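PDB 1SR4: cytolethal distending toxin subunit A from Haemophilus ducreyi, which probably forms with CdtC a lectin-like heterodimer required to deliver the genotoxic subunit CdtB to host cells. Local coordinates for residues C162-V168 / P187-W193. Residues are numbered along the deposited sequence; the frame is centred on the assembly and turned at random.
Sequences CVTYNPV and PSRDQTW
At the apolar centre, the Tyr165 ring (chi1 p) and the six-membered Trp193 ring (chi1 m) lie obliquely, centroids 4.7 Å apart, planes at 56°. Val163 CG1 packs against Trp193 CZ2 (3.7 Å), while Asp190 CB makes a CH-pi contact over a Tyr165 face, 4.1 Å from its centroid. Strand 162-165 runs antiparallel to the weakly bonded strand around 189-190 (CA-CA: Thr164-Gln191 4.7 Å, Tyr165-Asp190 5.5 Å, Asn166-Ser188 4.4 Å), with one hydrogen-bonded bridge (Tyr165 N-Asp190 O 3.0 Å, Asp190 N-Tyr165 O 2.8 Å). Past Gln191 (phi/psi -125/12) the chains separate; one water donates to Val163 O (2.7 Å) and Gln191 O (2.6 Å), and Trp193 NE1 hydrogen-bonds Val163 O weakly (3.4 Å). Val168 N donates to Pro187 O (2.9 Å), Tyr165 OH to Thr192 O (2.6 Å). Gln191 NE2 reaches Thr164 OG1 (3.1 Å), which also bonds Ser179; Gln191 OE1 takes Gly183 N. In this ricin-type beta-trefoil domain, a backbone bond at the Val168 end and side chains plus water at the Val163 end prolong one regular bridge.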
loop_
_atom_site.group_PDB
_atom_site.type_symbol
_atom_site.label_atom_id
_atom_site.label_comp_id
_atom_site.label_asym_id
_atom_site.label_seq_id
_atom_site.Cartn_x
_atom_site.Cartn_y
_atom_site.Cartn_z
ATOM N N CYS A 162 18.179 6.774 14.417
ATOM C CA CYS A 162 16.744 6.594 14.276
ATOM C C CYS A 162 15.883 7.400 15.238
ATOM O O CYS A 162 16.275 7.674 16.375
ATOM C CB CYS A 162 16.427 5.097 14.386
ATOM S SG CYS A 162 16.964 4.220 12.880
ATOM N N VAL A 163 14.701 7.777 14.759
ATOM C CA VAL A 163 13.742 8.558 15.538
ATOM C C VAL A 163 13.204 7.666 16.658
ATOM O O VAL A 163 12.566 6.640 16.416
ATOM C CB VAL A 163 12.612 9.059 14.629
ATOM C CG1 VAL A 163 11.626 9.918 15.421
ATOM C CG2 VAL A 163 13.226 9.849 13.468
ATOM N N THR A 164 13.468 8.089 17.888
ATOM C CA THR A 164 13.124 7.348 19.099
ATOM C C THR A 164 12.152 8.119 19.983
ATOM O O THR A 164 12.181 9.350 20.015
ATOM C CB THR A 164 14.433 7.101 19.896
ATOM O OG1 THR A 164 15.412 6.547 19.009
ATOM C CG2 THR A 164 14.209 6.169 21.087
ATOM N N TYR A 165 11.304 7.401 20.721
ATOM C CA TYR A 165 10.350 8.062 21.609
ATOM C C TYR A 165 9.982 7.139 22.761
ATOM O O TYR A 165 10.216 5.937 22.693
ATOM C CB TYR A 165 9.073 8.441 20.843
ATOM C CG TYR A 165 8.325 7.240 20.310
ATOM C CD1 TYR A 165 7.261 6.674 21.027
ATOM C CD2 TYR A 165 8.706 6.653 19.105
ATOM C CE1 TYR A 165 6.592 5.542 20.546
ATOM C CE2 TYR A 165 8.054 5.527 18.612
ATOM C CZ TYR A 165 7.003 4.971 19.330
ATOM O OH TYR A 165 6.398 3.830 18.841
ATOM N N ASN A 166 9.404 7.711 23.813
ATOM C CA ASN A 166 8.977 6.920 24.955
ATOM C C ASN A 166 7.474 6.674 24.858
ATOM O O ASN A 166 6.689 7.603 24.963
ATOM C CB ASN A 166 9.276 7.665 26.262
ATOM C CG ASN A 166 8.725 9.092 26.266
ATOM O OD1 ASN A 166 9.003 9.891 25.355
ATOM N ND2 ASN A 166 7.949 9.424 27.297
ATOM N N PRO A 167 7.063 5.422 24.635
ATOM C CA PRO A 167 5.645 5.075 24.535
ATOM C C PRO A 167 4.932 5.510 25.823
ATOM O O PRO A 167 3.888 6.162 25.774
ATOM C CB PRO A 167 5.675 3.555 24.401
ATOM C CG PRO A 167 6.914 3.316 23.603
ATOM C CD PRO A 167 7.918 4.280 24.252
ATOM N N VAL A 168 5.510 5.150 26.972
ATOM C CA VAL A 168 4.923 5.507 28.262
ATOM C C VAL A 168 5.319 6.923 28.671
ATOM O O VAL A 168 6.494 7.306 28.604
ATOM C CB VAL A 168 5.350 4.504 29.374
ATOM C CG1 VAL A 168 4.882 4.986 30.732
ATOM C CG2 VAL A 168 4.750 3.133 29.089
ATOM N N PRO A 187 8.899 0.148 26.818
ATOM C CA PRO A 187 8.020 1.176 27.396
ATOM C C PRO A 187 8.653 2.566 27.429
ATOM O O PRO A 187 7.965 3.575 27.247
ATOM C CB PRO A 187 7.745 0.634 28.795
ATOM C CG PRO A 187 7.685 -0.852 28.540
ATOM C CD PRO A 187 8.903 -1.064 27.662
ATOM N N SER A 188 9.962 2.623 27.656
ATOM C CA SER A 188 10.656 3.911 27.727
ATOM C C SER A 188 11.441 4.264 26.479
ATOM O O SER A 188 12.015 5.340 26.389
ATOM C CB SER A 188 11.633 3.924 28.915
ATOM O OG SER A 188 12.695 2.991 28.707
ATOM N N ARG A 189 11.475 3.364 25.511
ATOM C CA ARG A 189 12.261 3.616 24.307
ATOM C C ARG A 189 11.765 2.714 23.174
ATOM O O ARG A 189 11.938 1.497 23.222
ATOM C CB ARG A 189 13.737 3.329 24.621
ATOM C CG ARG A 189 14.689 3.489 23.446
ATOM C CD ARG A 189 16.165 3.379 23.881
ATOM N NE ARG A 189 17.053 3.745 22.777
ATOM C CZ ARG A 189 17.421 2.919 21.807
ATOM N NH1 ARG A 189 16.993 1.662 21.811
ATOM N NH2 ARG A 189 18.180 3.358 20.801
ATOM N N ASP A 190 11.144 3.316 22.167
ATOM C CA ASP A 190 10.600 2.553 21.042
ATOM C C ASP A 190 11.005 3.290 19.770
ATOM O O ASP A 190 11.147 4.521 19.780
ATOM C CB ASP A 190 9.081 2.510 21.169
ATOM C CG ASP A 190 8.427 1.425 20.316
ATOM O OD1 ASP A 190 8.849 1.151 19.170
ATOM O OD2 ASP A 190 7.432 0.861 20.795
ATOM N N GLN A 191 11.223 2.551 18.686
ATOM C CA GLN A 191 11.607 3.192 17.440
ATOM C C GLN A 191 10.668 2.803 16.308
ATOM O O GLN A 191 10.967 3.065 15.139
ATOM C CB GLN A 191 13.053 2.835 17.055
ATOM C CG GLN A 191 14.104 3.286 18.064
ATOM C CD GLN A 191 15.523 2.986 17.602
ATOM O OE1 GLN A 191 15.780 1.941 16.993
ATOM N NE2 GLN A 191 16.456 3.894 17.901
ATOM N N THR A 192 9.532 2.184 16.629
ATOM C CA THR A 192 8.617 1.809 15.549
ATOM C C THR A 192 7.483 2.814 15.408
ATOM O O THR A 192 6.895 3.271 16.394
ATOM C CB THR A 192 8.025 0.372 15.729
ATOM O OG1 THR A 192 7.525 0.211 17.046
ATOM C CG2 THR A 192 9.097 -0.683 15.515
ATOM N N TRP A 193 7.196 3.145 14.152
ATOM C CA TRP A 193 6.165 4.101 13.773
ATOM C C TRP A 193 5.235 3.497 12.741
ATOM O O TRP A 193 5.643 2.598 12.000
ATOM C CB TRP A 193 6.819 5.325 13.136
ATOM C CG TRP A 193 7.666 6.128 14.077
ATOM C CD1 TRP A 193 8.992 5.933 14.392
ATOM C CD2 TRP A 193 7.228 7.253 14.840
ATOM N NE1 TRP A 193 9.398 6.885 15.313
ATOM C CE2 TRP A 193 8.330 7.702 15.603
ATOM C CE3 TRP A 193 6.002 7.927 14.954
ATOM C CZ2 TRP A 193 8.242 8.802 16.472
ATOM C CZ3 TRP A 193 5.917 9.021 15.818
ATOM C CH2 TRP A 193 7.033 9.442 16.564
HETATM O O HOH W 1 12.477 5.019 14.215
#